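Local structure of putative ATP-grasp superfamily protein (Archaeoglobus fulgidus, 3DF7) at residues K181-I189 and V199-K209; I165-V176 and L226-S237. The protein is of unknown function but is a putative ATP-grasp protein that probably binds ATP, perhaps together with a metal ion. One frame throughout, in Å; residues are numbered along the deposited sequence.

Contact 1: residues K181-I189 and V199-K209; sequences KCLSVNEQI and VVPARISDEVK
Through NE and NH2, Arg203 holds the carboxylate of Glu187, and the pair illustrates how one salt bridge can fix a turn against the strand beside it. NE of Arg203 gives OE1 of Glu187 a nearly straight bond, 2.9 Å long with 175° at the hydrogen. NH2 of Arg203 reaches OE2 of Glu187 at 2.8 Å from above the carboxylate plane. This is consistent with carboxylate and guanidinium planes turned 34° apart. OE1 of Glu187 takes a second donor, the backbone N of Arg203 at 3.1 Å, which approaches on the anti side and from the opposite face to NE. The extended chain of Glu187 carries its carboxylate out to the turn, and the bend of Arg203 at chi3 (-66°) folds the guanidinium round to meet it. With an alanine at Glu187, the guanidinium is likely to lose its anion and the N-H of Arg203 its acceptor. Glu187 belongs to the antiparallel hairpin of strands 180-191 and 194-200, where it forms a hydrogen-bonded pair with Val199. The strand stops at Val200, where a cis peptide leads into Pro201, yet Ala202 N still reaches Val185 O at 2.8 Å. CB of Ala202 rests 3.8 Å from CB of Glu187. Val185 spreads its methyls along the departing chain: CG1 lies 3.8 Å from CD1 of Ile204, the two side chains roughly perpendicular, and CG2 lies 4.0 Å from CG of Lys209. Farther out, Ser205 caps helix 206-220 by accepting from Val208 N, and Arg278 donates to the carbonyls of Pro201 and Ala202.

Contact 2: residues I165-V176 and L226-S237; sequences IEGINLSVSLAV and LNGYVGVDIVYS
Val176 sets its CG2 methyl against CG2 of Val230 at 3.8 Å, while its other methyl, CG1, turns to CB of Leu226 at 4.3 Å. The same apolar face continues with Leu174, whose CD1 meets CG2 of Val232 at 4.1 Å. Val172 and Val232 on this face also touch helix 206-220, and Tyr236 sends its hydroxyl to Glu211 of that helix. On the other face Tyr229, with CG anti to the backbone N (chi1 178°), brings its ring alongside Ser173. Tyr229 OH and Ser173 OG are hydrogen-bonded at 2.8 Å, and Thr250 is a further partner of the tyrosine hydroxyl; Gly231, directly across from Ser173, adds no side chain there. These strands, 168-176 and 228-236, are neighbours in the large antiparallel sheet of the ATP-grasp domain, and their axes make an angle of 159°. Hydrogen-bonded pairs run from Ile168 with Tyr236 to Val176 with Gly228, every second residue along each strand, and the bond from Leu170 N to Ile234 O measures 2.7 Å. Between them, CA-H groups add their own contacts, as where CA of Ser171 lies 3.0 Å from Val232 O. At the far end CG2 of Ile165 is pressed to 3.4 Å from CG1 of Val235, closer than ordinary carbon packing. Gly167 then lets the chain pass so near Tyr236, its CA 3.3 Å from that residue's O, that a side chain pointing inward would collide with the oxygen.

Contact 2 opens first along the chain, with strand 168-176. The chain then turns back as strand 180-191 and again as strand 194-200, and contact 1 closes a nine-residue excursion and carries on into the start of helix 206-220. Only after that helix does strand 228-236 come to lie on the other side of strand 168-176, closing contact 2 over 49 residues, so that contact 1 lies wholly within the larger loop. The two meet along the edge shared by strands 168-176 and 180-191, where Leu183 and Ser184 both face Ser173 in a classic beta bulge. Together they join the hairpin to strands 168-176 and 228-236 in one sheet, with helix 206-220 packed on its face.

Contact 1: residues K181-I189 and V199-K209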
loop_
_atom_site.group_PDB
_atom_site.type_symbol
_atom_site.label_atom_id
_atom_site.label_comp_id
_atom_site.label_asym_id
_atom_site.label_seq_id
_atom_site.Cartn_x
_atom_site.Cartn_y
_atom_site.Cartn_z
ATOM N N LYS A 181 -7.606 8.496 -11.069
ATOM C CA LYS A 181 -8.818 8.776 -10.315
ATOM C C LYS A 181 -8.602 8.568 -8.824
ATOM O O LYS A 181 -7.983 7.583 -8.410
ATOM C CB LYS A 181 -9.945 7.872 -10.816
ATOM C CG LYS A 181 -11.314 8.178 -10.235
ATOM C CD LYS A 181 -12.376 7.311 -10.896
ATOM C CE LYS A 181 -13.780 7.703 -10.463
ATOM N NZ LYS A 181 -14.807 6.869 -11.153
ATOM N N CYS A 182 -9.096 9.504 -8.018
ATOM C CA CYS A 182 -8.954 9.395 -6.573
ATOM C C CYS A 182 -10.036 8.477 -6.040
ATOM O O CYS A 182 -11.226 8.701 -6.272
ATOM C CB CYS A 182 -9.081 10.758 -5.898
ATOM S SG CYS A 182 -8.975 10.659 -4.095
ATOM N N LEU A 183 -9.616 7.442 -5.327
ATOM C CA LEU A 183 -10.549 6.484 -4.761
ATOM C C LEU A 183 -10.866 6.835 -3.315
ATOM O O LEU A 183 -11.993 6.643 -2.851
ATOM C CB LEU A 183 -9.953 5.078 -4.811
ATOM C CG LEU A 183 -9.540 4.526 -6.175
ATOM C CD1 LEU A 183 -9.112 3.074 -6.003
ATOM C CD2 LEU A 183 -10.702 4.632 -7.165
ATOM N N SER A 184 -9.868 7.353 -2.608
ATOM C CA SER A 184 -10.052 7.695 -1.207
ATOM C C SER A 184 -8.883 8.495 -0.659
ATOM O O SER A 184 -7.749 8.355 -1.127
ATOM C CB SER A 184 -10.196 6.405 -0.392
ATOM O OG SER A 184 -10.332 6.665 0.994
ATOM N N VAL A 185 -9.170 9.352 0.316
ATOM C CA VAL A 185 -8.132 10.126 0.988
ATOM C C VAL A 185 -8.220 9.651 2.432
ATOM O O VAL A 185 -9.277 9.750 3.070
ATOM C CB VAL A 185 -8.371 11.648 0.903
ATOM C CG1 VAL A 185 -7.336 12.378 1.755
ATOM C CG2 VAL A 185 -8.250 12.108 -0.547
ATOM N N ASN A 186 -7.115 9.114 2.933
ATOM C CA ASN A 186 -7.079 8.553 4.274
ATOM C C ASN A 186 -6.167 9.287 5.233
ATOM O O ASN A 186 -5.159 9.869 4.843
ATOM C CB ASN A 186 -6.642 7.091 4.192
ATOM C CG ASN A 186 -6.966 6.466 2.849
ATOM O OD1 ASN A 186 -6.075 6.243 2.016
ATOM N ND2 ASN A 186 -8.245 6.194 2.621
ATOM N N GLU A 187 -6.532 9.241 6.505
ATOM C CA GLU A 187 -5.755 9.883 7.547
ATOM C C GLU A 187 -4.894 8.798 8.183
ATOM O O GLU A 187 -5.377 7.699 8.453
ATOM C CB GLU A 187 -6.706 10.480 8.577
ATOM C CG GLU A 187 -6.050 11.273 9.676
ATOM C CD GLU A 187 -7.068 11.772 10.678
ATOM O OE1 GLU A 187 -8.263 11.867 10.314
ATOM O OE2 GLU A 187 -6.675 12.080 11.817
ATOM N N GLN A 188 -3.621 9.090 8.411
ATOM C CA GLN A 188 -2.742 8.109 9.026
ATOM C C GLN A 188 -2.446 8.502 10.469
ATOM O O GLN A 188 -2.205 9.673 10.772
ATOM C CB GLN A 188 -1.428 7.994 8.245
ATOM C CG GLN A 188 -1.578 7.612 6.768
ATOM C CD GLN A 188 -2.221 6.248 6.556
ATOM O OE1 GLN A 188 -1.912 5.285 7.259
ATOM N NE2 GLN A 188 -3.105 6.157 5.567
ATOM N N ILE A 189 -2.493 7.525 11.362
ATOM C CA ILE A 189 -2.200 7.777 12.767
ATOM C C ILE A 189 -0.844 7.137 13.037
ATOM O O ILE A 189 -0.694 5.916 12.978
ATOM C CB ILE A 189 -3.285 7.171 13.677
ATOM C CG1 ILE A 189 -4.619 7.882 13.408
ATOM C CG2 ILE A 189 -2.889 7.322 15.142
ATOM C CD1 ILE A 189 -5.811 7.285 14.133
ATOM N N VAL A 199 -7.770 6.442 9.292
ATOM C CA VAL A 199 -9.163 6.856 9.389
ATOM C C VAL A 199 -9.610 7.068 7.947
ATOM O O VAL A 199 -9.006 7.853 7.212
ATOM C CB VAL A 199 -9.304 8.162 10.198
ATOM C CG1 VAL A 199 -10.763 8.576 10.271
ATOM C CG2 VAL A 199 -8.746 7.963 11.602
ATOM N N VAL A 200 -10.651 6.343 7.544
ATOM C CA VAL A 200 -11.172 6.399 6.180
ATOM C C VAL A 200 -12.661 6.773 6.169
ATOM O O VAL A 200 -13.490 6.024 6.682
ATOM C CB VAL A 200 -11.017 5.013 5.492
ATOM C CG1 VAL A 200 -11.476 5.079 4.046
ATOM C CG2 VAL A 200 -9.567 4.541 5.583
ATOM N N PRO A 201 -13.017 7.934 5.584
ATOM C CA PRO A 201 -12.127 8.909 4.946
ATOM C C PRO A 201 -11.468 9.834 5.969
ATOM O O PRO A 201 -11.879 9.886 7.129
ATOM C CB PRO A 201 -13.062 9.658 4.004
ATOM C CG PRO A 201 -14.324 9.714 4.807
ATOM C CD PRO A 201 -14.429 8.299 5.362
ATOM N N ALA A 202 -10.455 10.568 5.527
ATOM C CA ALA A 202 -9.727 11.474 6.403
ATOM C C ALA A 202 -10.614 12.564 6.990
ATOM O O ALA A 202 -11.559 13.032 6.350
ATOM C CB ALA A 202 -8.564 12.110 5.642
ATOM N N ARG A 203 -10.298 12.961 8.216
ATOM C CA ARG A 203 -11.037 14.015 8.895
ATOM C C ARG A 203 -10.322 15.323 8.565
ATOM O O ARG A 203 -9.604 15.881 9.393
ATOM C CB ARG A 203 -11.046 13.754 10.409
ATOM C CG ARG A 203 -11.752 12.449 10.779
ATOM C CD ARG A 203 -11.531 12.051 12.235
ATOM N NE ARG A 203 -10.133 11.714 12.496
ATOM C CZ ARG A 203 -9.676 11.276 13.667
ATOM N NH1 ARG A 203 -10.508 11.119 14.690
ATOM N NH2 ARG A 203 -8.388 10.993 13.814
ATOM N N ILE A 204 -10.511 15.787 7.333
ATOM C CA ILE A 204 -9.886 17.018 6.861
ATOM C C ILE A 204 -10.897 17.876 6.112
ATOM O O ILE A 204 -11.940 17.388 5.679
ATOM C CB ILE A 204 -8.707 16.712 5.907
ATOM C CG1 ILE A 204 -9.196 15.821 4.760
ATOM C CG2 ILE A 204 -7.563 16.047 6.679
ATOM C CD1 ILE A 204 -8.150 15.519 3.699
ATOM N N SER A 205 -10.581 19.158 5.956
ATOM C CA SER A 205 -11.464 20.071 5.242
ATOM C C SER A 205 -11.448 19.707 3.762
ATOM O O SER A 205 -10.532 19.034 3.285
ATOM C CB SER A 205 -10.994 21.519 5.410
ATOM O OG SER A 205 -9.781 21.739 4.709
ATOM N N ASP A 206 -12.462 20.156 3.035
ATOM C CA ASP A 206 -12.546 19.866 1.613
ATOM C C ASP A 206 -11.399 20.508 0.837
ATOM O O ASP A 206 -10.899 19.930 -0.128
ATOM C CB ASP A 206 -13.878 20.359 1.051
ATOM C CG ASP A 206 -14.143 19.838 -0.342
ATOM O OD1 ASP A 206 -14.210 18.602 -0.503
ATOM O OD2 ASP A 206 -14.281 20.655 -1.274
ATOM N N GLU A 207 -10.979 21.700 1.254
ATOM C CA GLU A 207 -9.891 22.381 0.556
ATOM C C GLU A 207 -8.594 21.593 0.703
ATOM O O GLU A 207 -7.880 21.382 -0.277
ATOM C CB GLU A 207 -9.713 23.807 1.086
ATOM C CG GLU A 207 -8.544 24.577 0.467
ATOM C CD GLU A 207 -8.530 24.542 -1.057
ATOM O OE1 GLU A 207 -9.611 24.636 -1.676
ATOM O OE2 GLU A 207 -7.427 24.435 -1.637
ATOM N N VAL A 208 -8.300 21.145 1.920
ATOM C CA VAL A 208 -7.089 20.364 2.167
ATOM C C VAL A 208 -7.133 19.077 1.348
ATOM O O VAL A 208 -6.127 18.651 0.780
ATOM C CB VAL A 208 -6.934 20.030 3.679
ATOM C CG1 VAL A 208 -5.820 19.003 3.896
ATOM C CG2 VAL A 208 -6.604 21.305 4.450
ATOM N N LYS A 209 -8.307 18.461 1.293
ATOM C CA LYS A 209 -8.491 17.235 0.533
ATOM C C LYS A 209 -8.155 17.496 -0.936
ATOM O O LYS A 209 -7.366 16.771 -1.540
ATOM C CB LYS A 209 -9.942 16.761 0.660
ATOM C CG LYS A 209 -10.277 15.468 -0.082
ATOM C CD LYS A 209 -11.785 15.210 -0.054
ATOM C CE LYS A 209 -12.157 13.853 -0.647
ATOM N NZ LYS A 209 -11.730 13.686 -2.057
#

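Contact 2: residues I165-V176 and L226-S237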
loop_
_atom_site.group_PDB
_atom_site.type_symbol
_atom_site.label_atom_id
_atom_site.label_comp_id
_atom_site.label_asym_id
_atom_site.label_seq_id
_atom_site.Cartn_x
_atom_site.Cartn_y
_atom_site.Cartn_z
ATOM N N ILE A 165 8.606 16.673 8.182
ATOM C CA ILE A 165 7.522 17.596 7.896
ATOM C C ILE A 165 6.474 17.457 8.993
ATOM O O ILE A 165 5.934 16.376 9.215
ATOM C CB ILE A 165 6.880 17.289 6.529
ATOM C CG1 ILE A 165 7.948 17.331 5.431
ATOM C CG2 ILE A 165 5.761 18.276 6.249
ATOM C CD1 ILE A 165 8.674 18.665 5.300
ATOM N N GLU A 166 6.194 18.559 9.677
ATOM C CA GLU A 166 5.221 18.557 10.761
ATOM C C GLU A 166 3.839 18.937 10.250
ATOM O O GLU A 166 3.651 20.017 9.692
ATOM C CB GLU A 166 5.659 19.540 11.846
ATOM C CG GLU A 166 4.793 19.538 13.089
ATOM C CD GLU A 166 5.398 20.375 14.205
ATOM O OE1 GLU A 166 6.550 20.090 14.598
ATOM O OE2 GLU A 166 4.727 21.312 14.689
ATOM N N GLY A 167 2.875 18.042 10.440
ATOM C CA GLY A 167 1.525 18.320 9.991
ATOM C C GLY A 167 0.635 17.097 9.948
ATOM O O GLY A 167 0.932 16.075 10.555
ATOM N N ILE A 168 -0.467 17.211 9.217
ATOM C CA ILE A 168 -1.430 16.125 9.074
ATOM C C ILE A 168 -0.838 15.021 8.200
ATOM O O ILE A 168 -0.434 15.284 7.064
ATOM C CB ILE A 168 -2.719 16.637 8.402
ATOM C CG1 ILE A 168 -3.212 17.891 9.127
ATOM C CG2 ILE A 168 -3.784 15.547 8.405
ATOM C CD1 ILE A 168 -4.349 18.612 8.419
ATOM N N ASN A 169 -0.779 13.796 8.724
ATOM C CA ASN A 169 -0.254 12.665 7.958
ATOM C C ASN A 169 -1.397 11.993 7.215
ATOM O O ASN A 169 -2.375 11.562 7.821
ATOM C CB ASN A 169 0.446 11.660 8.875
ATOM C CG ASN A 169 1.825 12.128 9.300
ATOM O OD1 ASN A 169 1.968 13.165 9.944
ATOM N ND2 ASN A 169 2.850 11.371 8.926
ATOM N N LEU A 170 -1.264 11.901 5.898
ATOM C CA LEU A 170 -2.312 11.327 5.066
ATOM C C LEU A 170 -1.775 10.407 3.981
ATOM O O LEU A 170 -0.565 10.272 3.792
ATOM C CB LEU A 170 -3.083 12.456 4.383
ATOM C CG LEU A 170 -3.612 13.578 5.274
ATOM C CD1 LEU A 170 -3.926 14.804 4.426
ATOM C CD2 LEU A 170 -4.843 13.088 6.020
ATOM N N SER A 171 -2.700 9.771 3.275
ATOM C CA SER A 171 -2.359 8.912 2.153
ATOM C C SER A 171 -3.530 9.027 1.185
ATOM O O SER A 171 -4.680 9.201 1.605
ATOM C CB SER A 171 -2.150 7.455 2.597
ATOM O OG SER A 171 -3.364 6.804 2.910
ATOM N N VAL A 172 -3.234 8.974 -0.108
ATOM C CA VAL A 172 -4.269 9.070 -1.128
ATOM C C VAL A 172 -4.269 7.789 -1.940
ATOM O O VAL A 172 -3.221 7.364 -2.440
ATOM C CB VAL A 172 -4.016 10.264 -2.075
ATOM C CG1 VAL A 172 -5.121 10.344 -3.127
ATOM C CG2 VAL A 172 -3.962 11.559 -1.272
ATOM N N SER A 173 -5.441 7.169 -2.041
ATOM C CA SER A 173 -5.606 5.936 -2.797
ATOM C C SER A 173 -6.053 6.333 -4.196
ATOM O O SER A 173 -7.112 6.938 -4.371
ATOM C CB SER A 173 -6.665 5.044 -2.146
ATOM O OG SER A 173 -6.314 4.719 -0.811
ATOM N N LEU A 174 -5.242 5.982 -5.185
ATOM C CA LEU A 174 -5.537 6.325 -6.566
ATOM C C LEU A 174 -5.658 5.112 -7.482
ATOM O O LEU A 174 -5.056 4.062 -7.237
ATOM C CB LEU A 174 -4.440 7.243 -7.112
ATOM C CG LEU A 174 -4.135 8.559 -6.385
ATOM C CD1 LEU A 174 -2.853 9.163 -6.936
ATOM C CD2 LEU A 174 -5.288 9.524 -6.560
ATOM N N ALA A 175 -6.448 5.275 -8.539
ATOM C CA ALA A 175 -6.630 4.239 -9.549
ATOM C C ALA A 175 -5.938 4.833 -10.770
ATOM O O ALA A 175 -6.412 5.822 -11.334
ATOM C CB ALA A 175 -8.111 4.019 -9.834
ATOM N N VAL A 176 -4.814 4.241 -11.160
ATOM C CA VAL A 176 -4.042 4.732 -12.295
ATOM C C VAL A 176 -4.281 3.922 -13.563
ATOM O O VAL A 176 -3.985 2.728 -13.621
ATOM C CB VAL A 176 -2.527 4.718 -11.977
ATOM C CG1 VAL A 176 -1.738 5.375 -13.111
ATOM C CG2 VAL A 176 -2.274 5.439 -10.667
ATOM N N LEU A 226 3.245 3.151 -13.473
ATOM C CA LEU A 226 2.290 2.965 -12.389
ATOM C C LEU A 226 0.988 2.567 -13.053
ATOM O O LEU A 226 0.648 3.071 -14.117
ATOM C CB LEU A 226 2.106 4.253 -11.583
ATOM C CG LEU A 226 3.330 4.633 -10.749
ATOM C CD1 LEU A 226 3.056 5.919 -9.991
ATOM C CD2 LEU A 226 3.649 3.497 -9.773
ATOM N N ASN A 227 0.263 1.655 -12.425
ATOM C CA ASN A 227 -0.984 1.169 -12.984
ATOM C C ASN A 227 -1.810 0.509 -11.894
ATOM O O ASN A 227 -1.263 -0.150 -11.015
ATOM C CB ASN A 227 -0.680 0.164 -14.099
ATOM C CG ASN A 227 -1.922 -0.534 -14.614
ATOM O OD1 ASN A 227 -2.134 -1.727 -14.364
ATOM N ND2 ASN A 227 -2.752 0.201 -15.338
ATOM N N GLY A 228 -3.125 0.695 -11.954
ATOM C CA GLY A 228 -4.003 0.100 -10.962
ATOM C C GLY A 228 -4.023 0.903 -9.678
ATOM O O GLY A 228 -3.917 2.129 -9.701
ATOM N N TYR A 229 -4.151 0.214 -8.549
ATOM C CA TYR A 229 -4.180 0.893 -7.262
ATOM C C TYR A 229 -2.785 1.328 -6.833
ATOM O O TYR A 229 -1.852 0.525 -6.792
ATOM C CB TYR A 229 -4.770 -0.020 -6.182
ATOM C CG TYR A 229 -4.795 0.611 -4.807
ATOM C CD1 TYR A 229 -5.961 1.188 -4.301
ATOM C CD2 TYR A 229 -3.647 0.636 -4.012
ATOM C CE1 TYR A 229 -5.983 1.769 -3.036
ATOM C CE2 TYR A 229 -3.659 1.217 -2.750
ATOM C CZ TYR A 229 -4.830 1.779 -2.269
ATOM O OH TYR A 229 -4.850 2.336 -1.011
ATOM N N VAL A 230 -2.662 2.608 -6.498
ATOM C CA VAL A 230 -1.401 3.170 -6.038
ATOM C C VAL A 230 -1.689 4.050 -4.831
ATOM O O VAL A 230 -2.655 4.814 -4.825
ATOM C CB VAL A 230 -0.723 4.030 -7.138
ATOM C CG1 VAL A 230 0.544 4.693 -6.578
ATOM C CG2 VAL A 230 -0.377 3.157 -8.340
ATOM N N GLY A 231 -0.866 3.921 -3.798
ATOM C CA GLY A 231 -1.052 4.736 -2.614
ATOM C C GLY A 231 0.029 5.798 -2.546
ATOM O O GLY A 231 1.186 5.521 -2.860
ATOM N N VAL A 232 -0.336 7.017 -2.161
ATOM C CA VAL A 232 0.651 8.091 -2.046
ATOM C C VAL A 232 0.627 8.660 -0.632
ATOM O O VAL A 232 -0.411 9.145 -0.182
ATOM C CB VAL A 232 0.363 9.248 -3.029
ATOM C CG1 VAL A 232 1.439 10.330 -2.893
ATOM C CG2 VAL A 232 0.317 8.720 -4.454
ATOM N N ASP A 233 1.759 8.595 0.063
ATOM C CA ASP A 233 1.845 9.125 1.421
ATOM C C ASP A 233 2.188 10.608 1.367
ATOM O O ASP A 233 3.126 11.017 0.678
ATOM C CB ASP A 233 2.906 8.388 2.238
ATOM C CG ASP A 233 2.446 7.020 2.704
ATOM O OD1 ASP A 233 1.239 6.713 2.581
ATOM O OD2 ASP A 233 3.298 6.255 3.202
ATOM N N ILE A 234 1.422 11.401 2.104
ATOM C CA ILE A 234 1.598 12.841 2.135
ATOM C C ILE A 234 1.475 13.424 3.537
ATOM O O ILE A 234 0.752 12.899 4.381
ATOM C CB ILE A 234 0.535 13.527 1.232
ATOM C CG1 ILE A 234 0.942 13.388 -0.237
ATOM C CG2 ILE A 234 0.375 15.001 1.606
ATOM C CD1 ILE A 234 -0.130 13.817 -1.201
ATOM N N VAL A 235 2.209 14.501 3.785
ATOM C CA VAL A 235 2.115 15.204 5.056
ATOM C C VAL A 235 1.721 16.625 4.679
ATOM O O VAL A 235 2.368 17.255 3.838
ATOM C CB VAL A 235 3.452 15.245 5.829
ATOM C CG1 VAL A 235 3.275 16.072 7.106
ATOM C CG2 VAL A 235 3.897 13.831 6.179
ATOM N N TYR A 236 0.643 17.121 5.273
ATOM C CA TYR A 236 0.201 18.473 4.979
ATOM C C TYR A 236 0.591 19.413 6.108
ATOM O O TYR A 236 0.033 19.345 7.207
ATOM C CB TYR A 236 -1.320 18.529 4.789
ATOM C CG TYR A 236 -1.807 19.863 4.265
ATOM C CD1 TYR A 236 -2.038 20.057 2.904
ATOM C CD2 TYR A 236 -2.001 20.946 5.127
ATOM C CE1 TYR A 236 -2.450 21.294 2.413
ATOM C CE2 TYR A 236 -2.413 22.186 4.646
ATOM C CZ TYR A 236 -2.635 22.353 3.290
ATOM O OH TYR A 236 -3.041 23.573 2.807
ATOM N N SER A 237 1.559 20.282 5.833
ATOM C CA SER A 237 2.003 21.269 6.810
ATOM C C SER A 237 1.256 22.537 6.421
ATOM O O SER A 237 0.174 22.805 6.936
ATOM C CB SER A 237 3.515 21.478 6.709
ATOM O OG SER A 237 3.907 21.744 5.373
#